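Local atomic coordinates of dihydroorotase (PDB entry 6L0B), a protein that catalyses the reversible cyclisation of N-carbamoyl-L-aspartate to (S)-dihydroorotate in the third step of de novo pyrimidine biosynthesis, using two zinc ions per subunit. Residues H14-E19 and G256-P261; N135-K140 and C229-K234. All coordinates share one frame; numbering follows the deposited sequence.

Overall arrangement
Both contacts are buried and lie at the metal centre of a TIM-barrel amidohydrolase; contact 1 gives three ligands to one zinc ion and contact 2 one histidine to the other, and both touch the bound 5-fluorouracil. Contact 1, nearer the centre of the molecule, brings the end of strand 11-15 against the loop after strand 253-255, closing the barrel between its first and last parallel strands. Backbone hydrogen bonds and shared metal ligation hold it together. Contact 2 joins the end of strand 133-136 to the loop between helices 218-221 and 236-246; no direct hydrogen bond crosses it, and van der Waals packing and waters do the work. The two meet where Asp258 OD2 packs against Lys230 O.

Contact 1: H14-E19 and G256-P261; sequences HVHVRE and GSDSAP. With ZN (zinc ion), chain E; URF (5-fluorouracil), chain G.
The His-X-His metal motif at the end of strand 11-15 meets the aspartate that follows strand 253-255, and together they supply three ligands to one zinc ion of the binuclear site, a fourth coming from elsewhere in the structure. His14 NE2 and His16 NE2 bind it at 2.2 and 2.1 Å, and Asp258 OD1 does so at 2.3 Å. The His14 ring and the Asp258 side chain run side by side in the same direction, ring and carboxylate planes 52° apart, with CD2 of His14 against CB of Asp258. His14 reaches the metal with CG anti to its backbone N (chi1 -161°). The other nitrogen of the His16 ring, ND1, is hydrogen-bonded to Asn43 OD1.

This pairing of first- and last-strand ligands is a hallmark of the amidohydrolase TIM barrel, and the two backbones are also tied directly to each other. His16 N donates to Ser259 O, and Asp258 N makes a bent, weak bond to His14 O. Ser257 OG accepts from Ser259 N in an ST turn that shapes the loop bearing the aspartate.

Farther along, Arg18, its chain bent at chi2, lays its guanidinium edge against Pro261 O. NE at 2.7 Å and NH2 at 2.8 Å both grip this one oxygen, nearly in the guanidinium plane; NE lies in the carbonyl plane and NH2 above it. The remaining nitrogen, NH1, gives an almost straight bond (177°) to O4 of 5-fluorouracil, 2.7 Å away. A leucine in place of Arg18 would probably leave Pro261 O without these two donors and the ligand's O4 without this one. The pyrimidine itself lies with C4 over one face of the His16 ring, while the methyl group of Ala260 packs near C5. Pro261 also touches Met22 and Val26 of helix 20-26.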
loop_
_atom_site.group_PDB
_atom_site.type_symbol
_atom_site.label_atom_id
_atom_site.label_comp_id
_atom_site.label_asym_id
_atom_site.label_seq_id
_atom_site.Cartn_x
_atom_site.Cartn_y
_atom_site.Cartn_z
ATOM N N HIS A 14 11.811 9.504 -19.307
ATOM C CA HIS A 14 11.701 8.260 -18.543
ATOM C C HIS A 14 10.565 7.443 -19.166
ATOM O O HIS A 14 9.411 7.558 -18.755
ATOM C CB HIS A 14 11.445 8.516 -17.080
ATOM C CG HIS A 14 11.757 7.347 -16.196
ATOM N ND1 HIS A 14 12.626 7.434 -15.130
ATOM C CD2 HIS A 14 11.311 6.066 -16.212
ATOM C CE1 HIS A 14 12.699 6.262 -14.526
ATOM N NE2 HIS A 14 11.911 5.417 -15.161
ATOM N N VAL A 15 10.906 6.608 -20.133
ATOM C CA VAL A 15 9.914 5.877 -20.901
ATOM C C VAL A 15 10.261 4.397 -20.862
ATOM O O VAL A 15 11.441 4.030 -20.895
ATOM C CB VAL A 15 9.850 6.387 -22.357
ATOM C CG1 VAL A 15 8.859 5.564 -23.157
ATOM C CG2 VAL A 15 9.486 7.872 -22.417
ATOM N N HIS A 16 9.244 3.551 -20.706
ATOM C CA HIS A 16 9.358 2.114 -20.926
ATOM C C HIS A 16 8.379 1.689 -22.017
ATOM O O HIS A 16 7.193 2.028 -21.934
ATOM C CB HIS A 16 9.101 1.311 -19.628
ATOM C CG HIS A 16 9.951 1.725 -18.464
ATOM N ND1 HIS A 16 10.851 0.873 -17.864
ATOM C CD2 HIS A 16 10.017 2.887 -17.774
ATOM C CE1 HIS A 16 11.469 1.506 -16.882
ATOM N NE2 HIS A 16 10.979 2.729 -16.803
ATOM N N VAL A 17 8.852 0.921 -23.011
ATOM C CA VAL A 17 8.019 0.491 -24.137
ATOM C C VAL A 17 8.060 -1.011 -24.363
ATOM O O VAL A 17 7.425 -1.495 -25.301
ATOM C CB VAL A 17 8.350 1.218 -25.461
ATOM C CG1 VAL A 17 8.142 2.724 -25.348
ATOM C CG2 VAL A 17 9.747 0.851 -25.935
ATOM N N ARG A 18 8.824 -1.758 -23.575
ATOM C CA ARG A 18 8.840 -3.229 -23.621
ATOM C C ARG A 18 9.272 -3.700 -25.015
ATOM O O ARG A 18 10.040 -3.026 -25.714
ATOM C CB ARG A 18 7.490 -3.799 -23.168
ATOM C CG ARG A 18 6.823 -3.100 -21.971
ATOM C CD ARG A 18 7.554 -3.318 -20.634
ATOM N NE ARG A 18 6.804 -2.821 -19.468
ATOM C CZ ARG A 18 7.325 -2.331 -18.323
ATOM N NH1 ARG A 18 8.650 -2.221 -18.104
ATOM N NH2 ARG A 18 6.491 -1.914 -17.378
ATOM N N GLU A 19 8.833 -4.900 -25.380
ATOM C CA GLU A 19 9.122 -5.521 -26.662
ATOM C C GLU A 19 7.845 -6.108 -27.249
ATOM O O GLU A 19 6.748 -5.839 -26.743
ATOM C CB GLU A 19 10.196 -6.592 -26.494
ATOM C CG GLU A 19 11.591 -6.031 -26.313
ATOM C CD GLU A 19 12.651 -7.118 -26.160
ATOM O OE1 GLU A 19 12.646 -7.817 -25.117
ATOM O OE2 GLU A 19 13.490 -7.273 -27.084
ATOM N N GLY A 256 9.565 13.316 -16.673
ATOM C CA GLY A 256 9.891 11.953 -17.032
ATOM C C GLY A 256 8.768 11.043 -16.563
ATOM O O GLY A 256 8.631 10.805 -15.364
ATOM N N SER A 257 7.953 10.525 -17.481
ATOM C CA SER A 257 6.693 9.922 -17.067
ATOM C C SER A 257 6.869 8.616 -16.295
ATOM O O SER A 257 6.044 8.305 -15.437
ATOM C CB SER A 257 5.818 9.639 -18.284
ATOM O OG SER A 257 6.220 8.411 -18.892
ATOM N N ASP A 258 7.912 7.842 -16.580
ATOM C CA ASP A 258 7.974 6.438 -16.162
ATOM C C ASP A 258 6.660 5.729 -16.470
ATOM O O ASP A 258 6.110 4.977 -15.659
ATOM C CB ASP A 258 8.330 6.303 -14.680
ATOM C CG ASP A 258 8.530 4.845 -14.234
ATOM O OD1 ASP A 258 8.804 3.964 -15.079
ATOM O OD2 ASP A 258 8.428 4.587 -13.022
ATOM N N SER A 259 6.121 5.993 -17.648
ATOM C CA SER A 259 4.999 5.178 -18.073
ATOM C C SER A 259 5.521 3.749 -18.210
ATOM O O SER A 259 6.439 3.501 -18.998
ATOM C CB SER A 259 4.402 5.736 -19.366
ATOM O OG SER A 259 3.303 4.964 -19.813
ATOM N N ALA A 260 4.998 2.828 -17.393
ATOM C CA ALA A 260 5.460 1.437 -17.319
ATOM C C ALA A 260 4.290 0.492 -17.586
ATOM O O ALA A 260 3.574 0.086 -16.654
ATOM C CB ALA A 260 6.090 1.147 -15.961
ATOM N N PRO A 261 4.072 0.101 -18.844
ATOM C CA PRO A 261 2.903 -0.728 -19.175
ATOM C C PRO A 261 3.081 -2.178 -18.745
ATOM O O PRO A 261 4.192 -2.703 -18.755
ATOM C CB PRO A 261 2.786 -0.577 -20.702
ATOM C CG PRO A 261 4.176 -0.192 -21.164
ATOM C CD PRO A 261 4.825 0.542 -20.037
HETATM ZN ZN ZN E . 11.055 3.397 -14.785
HETATM N N1 URF G . 8.530 0.541 -12.188
HETATM C C2 URF G . 9.805 0.984 -12.805
HETATM N N3 URF G . 10.170 0.357 -14.111
HETATM C C4 URF G . 9.297 -0.635 -14.734
HETATM C C5 URF G . 8.048 -1.067 -14.097
HETATM C C6 URF G . 7.704 -0.464 -12.835
HETATM O O2 URF G . 10.509 1.805 -12.274
HETATM O O4 URF G . 9.515 -1.155 -15.772
HETATM F F5 URF G . 7.310 -2.038 -14.758
#

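Contact 2: N135-K140 and C229-K234; sequences NLHGEK and CKPVAK. With ZN (zinc ion), chain F; URF (5-fluorouracil), chain G.
His137 and Pro231 approach from opposite directions, the imidazole leading with CE1, which comes within 4.0 Å of Pro231 CD and about as near to Lys230 CB; the latter lies at the ring edge, in its plane. The Glu139 side chain crosses Pro231 at a slant, so that its carboxylate rests on the pyrrolidine: CD and OE1 both pack against CB, and OE1 approaches CA to 3.2 Å. A cis peptide bond before Pro231 accompanies this turn of the loop.

With chi1 -177°, which sets CG anti to the backbone N, the His137 ring swings its ND1 onto the second zinc ion at 2.1 Å. The other ring nitrogen, NE2, donates to Glu139 OE1 at 2.9 Å, using the anti lone pair of that oxygen and running 18° out of the ring plane. Together with the zinc bond, this His-carboxylate bond helps to fix the rotation of the imidazole and would probably make it more electron-rich. The backbone between the two residues folds as an inverse gamma turn centred on Gly138.

In this amidohydrolase barrel the histidine follows strand 133-136, and His180, from beyond strand 175-178, binds the same ion and meets the His137 ring edge-to-face. O2 of 5-fluorouracil also coordinates this zinc, at 2.4 Å, and sits at the edge of the His137 ring.

The other carboxylate oxygen, OE2, meets three waters. One molecule, bonded only weakly to OE2, accepts from Lys230 NZ; two more beside OE2 accept hydrogen bonds from Val232 N and Lys234 NZ, bridging the carboxylate to the loop. Both lysines stay beyond salt-bridge range of the carboxylate, with Lys230 NZ 4.5 Å from Glu139 OE1; Lys230 is held by Val104 O, and Lys234 by Val232 O and Thr182.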
loop_
_atom_site.group_PDB
_atom_site.type_symbol
_atom_site.label_atom_id
_atom_site.label_comp_id
_atom_site.label_asym_id
_atom_site.label_seq_id
_atom_site.Cartn_x
_atom_site.Cartn_y
_atom_site.Cartn_z
ATOM N N ASN A 135 21.240 7.636 -14.938
ATOM C CA ASN A 135 19.890 7.720 -14.406
ATOM C C ASN A 135 19.768 6.767 -13.228
ATOM O O ASN A 135 20.106 5.582 -13.346
ATOM C CB ASN A 135 18.866 7.386 -15.488
ATOM C CG ASN A 135 19.134 8.119 -16.786
ATOM O OD1 ASN A 135 19.870 7.635 -17.642
ATOM N ND2 ASN A 135 18.535 9.295 -16.940
ATOM N N LEU A 136 19.248 7.280 -12.117
ATOM C CA LEU A 136 19.225 6.582 -10.841
ATOM C C LEU A 136 17.796 6.316 -10.410
ATOM O O LEU A 136 17.039 7.259 -10.168
ATOM C CB LEU A 136 19.914 7.415 -9.756
ATOM C CG LEU A 136 21.392 7.688 -9.947
ATOM C CD1 LEU A 136 21.862 8.487 -8.767
ATOM C CD2 LEU A 136 22.163 6.375 -10.072
ATOM N N HIS A 137 17.458 5.041 -10.225
ATOM C CA HIS A 137 16.271 4.668 -9.453
ATOM C C HIS A 137 16.687 4.631 -7.996
ATOM O O HIS A 137 17.068 3.596 -7.471
ATOM C CB HIS A 137 15.707 3.319 -9.882
ATOM C CG HIS A 137 14.453 2.928 -9.158
ATOM N ND1 HIS A 137 13.257 2.713 -9.810
ATOM C CD2 HIS A 137 14.205 2.707 -7.843
ATOM C CE1 HIS A 137 12.330 2.370 -8.936
ATOM N NE2 HIS A 137 12.878 2.357 -7.733
ATOM N N GLY A 138 16.551 5.761 -7.326
ATOM C CA GLY A 138 17.076 5.916 -5.989
ATOM C C GLY A 138 16.242 5.312 -4.872
ATOM O O GLY A 138 15.427 5.986 -4.237
ATOM N N GLU A 139 16.419 4.026 -4.636
ATOM C CA GLU A 139 15.754 3.378 -3.522
ATOM C C GLU A 139 16.701 2.313 -3.003
ATOM O O GLU A 139 17.257 1.545 -3.795
ATOM C CB GLU A 139 14.403 2.764 -3.933
ATOM C CG GLU A 139 13.294 3.788 -4.090
ATOM C CD GLU A 139 11.925 3.172 -4.098
ATOM O OE1 GLU A 139 11.492 2.634 -5.152
ATOM O OE2 GLU A 139 11.292 3.218 -3.017
ATOM N N LYS A 140 16.901 2.284 -1.683
ATOM C CA LYS A 140 17.667 1.174 -1.139
ATOM C C LYS A 140 16.784 -0.070 -1.071
ATOM O O LYS A 140 15.588 0.043 -0.814
ATOM C CB LYS A 140 18.180 1.511 0.254
ATOM C CG LYS A 140 19.233 2.576 0.262
ATOM C CD LYS A 140 20.574 1.972 -0.113
ATOM C CE LYS A 140 21.750 2.797 0.398
ATOM N NZ LYS A 140 21.897 2.684 1.878
ATOM N N CYS A 229 3.161 1.514 -7.931
ATOM C CA CYS A 229 4.372 1.698 -8.718
ATOM C C CYS A 229 5.554 1.841 -7.763
ATOM O O CYS A 229 5.381 1.921 -6.542
ATOM C CB CYS A 229 4.234 2.914 -9.647
ATOM S SG CYS A 229 4.364 4.506 -8.804
ATOM N N LYS A 230 6.763 1.863 -8.319
ATOM C CA LYS A 230 7.952 2.100 -7.506
ATOM C C LYS A 230 8.676 3.330 -8.039
ATOM O O LYS A 230 8.754 3.500 -9.264
ATOM C CB LYS A 230 8.904 0.889 -7.505
ATOM C CG LYS A 230 8.311 -0.399 -6.917
ATOM C CD LYS A 230 7.837 -0.191 -5.490
ATOM C CE LYS A 230 8.985 -0.027 -4.516
ATOM N NZ LYS A 230 9.569 -1.344 -4.110
ATOM N N PRO A 231 9.085 4.287 -7.177
ATOM C CA PRO A 231 8.794 4.297 -5.735
ATOM C C PRO A 231 7.313 4.567 -5.497
ATOM O O PRO A 231 6.679 5.241 -6.314
ATOM C CB PRO A 231 9.648 5.440 -5.193
ATOM C CG PRO A 231 10.640 5.738 -6.271
ATOM C CD PRO A 231 9.998 5.375 -7.564
ATOM N N VAL A 232 6.779 4.015 -4.402
ATOM C CA VAL A 232 5.366 4.163 -4.084
ATOM C C VAL A 232 5.045 5.635 -3.878
ATOM O O VAL A 232 5.887 6.437 -3.428
ATOM C CB VAL A 232 4.987 3.366 -2.816
ATOM C CG1 VAL A 232 5.264 1.872 -2.974
ATOM C CG2 VAL A 232 5.708 3.912 -1.584
ATOM N N ALA A 233 3.830 6.007 -4.235
ATOM C CA ALA A 233 3.344 7.318 -3.850
ATOM C C ALA A 233 3.241 7.387 -2.329
ATOM O O ALA A 233 2.845 6.419 -1.670
ATOM C CB ALA A 233 1.975 7.582 -4.479
ATOM N N LYS A 234 3.641 8.520 -1.764
ATOM C CA LYS A 234 3.786 8.615 -0.314
ATOM C C LYS A 234 2.691 9.479 0.303
ATOM O O LYS A 234 1.509 9.282 0.007
ATOM C CB LYS A 234 5.186 9.139 0.032
ATOM C CG LYS A 234 6.247 8.089 -0.228
ATOM C CD LYS A 234 7.627 8.675 -0.361
ATOM C CE LYS A 234 8.655 7.527 -0.567
ATOM N NZ LYS A 234 8.608 6.757 -1.882
HETATM ZN ZN ZN F . 12.278 3.189 -11.564
HETATM N N1 URF G . 8.530 0.541 -12.188
HETATM C C2 URF G . 9.805 0.984 -12.805
HETATM N N3 URF G . 10.170 0.357 -14.111
HETATM C C4 URF G . 9.297 -0.635 -14.734
HETATM C C5 URF G . 8.048 -1.067 -14.097
HETATM C C6 URF G . 7.704 -0.464 -12.835
HETATM O O2 URF G . 10.509 1.805 -12.274
HETATM O O4 URF G . 9.515 -1.155 -15.772
HETATM F F5 URF G . 7.310 -2.038 -14.758
HETATM O O HOH W 1 11.117 0.152 -2.287
HETATM O O HOH W 2 8.826 2.770 -2.667
HETATM O O HOH W 3 10.642 5.070 -1.211
#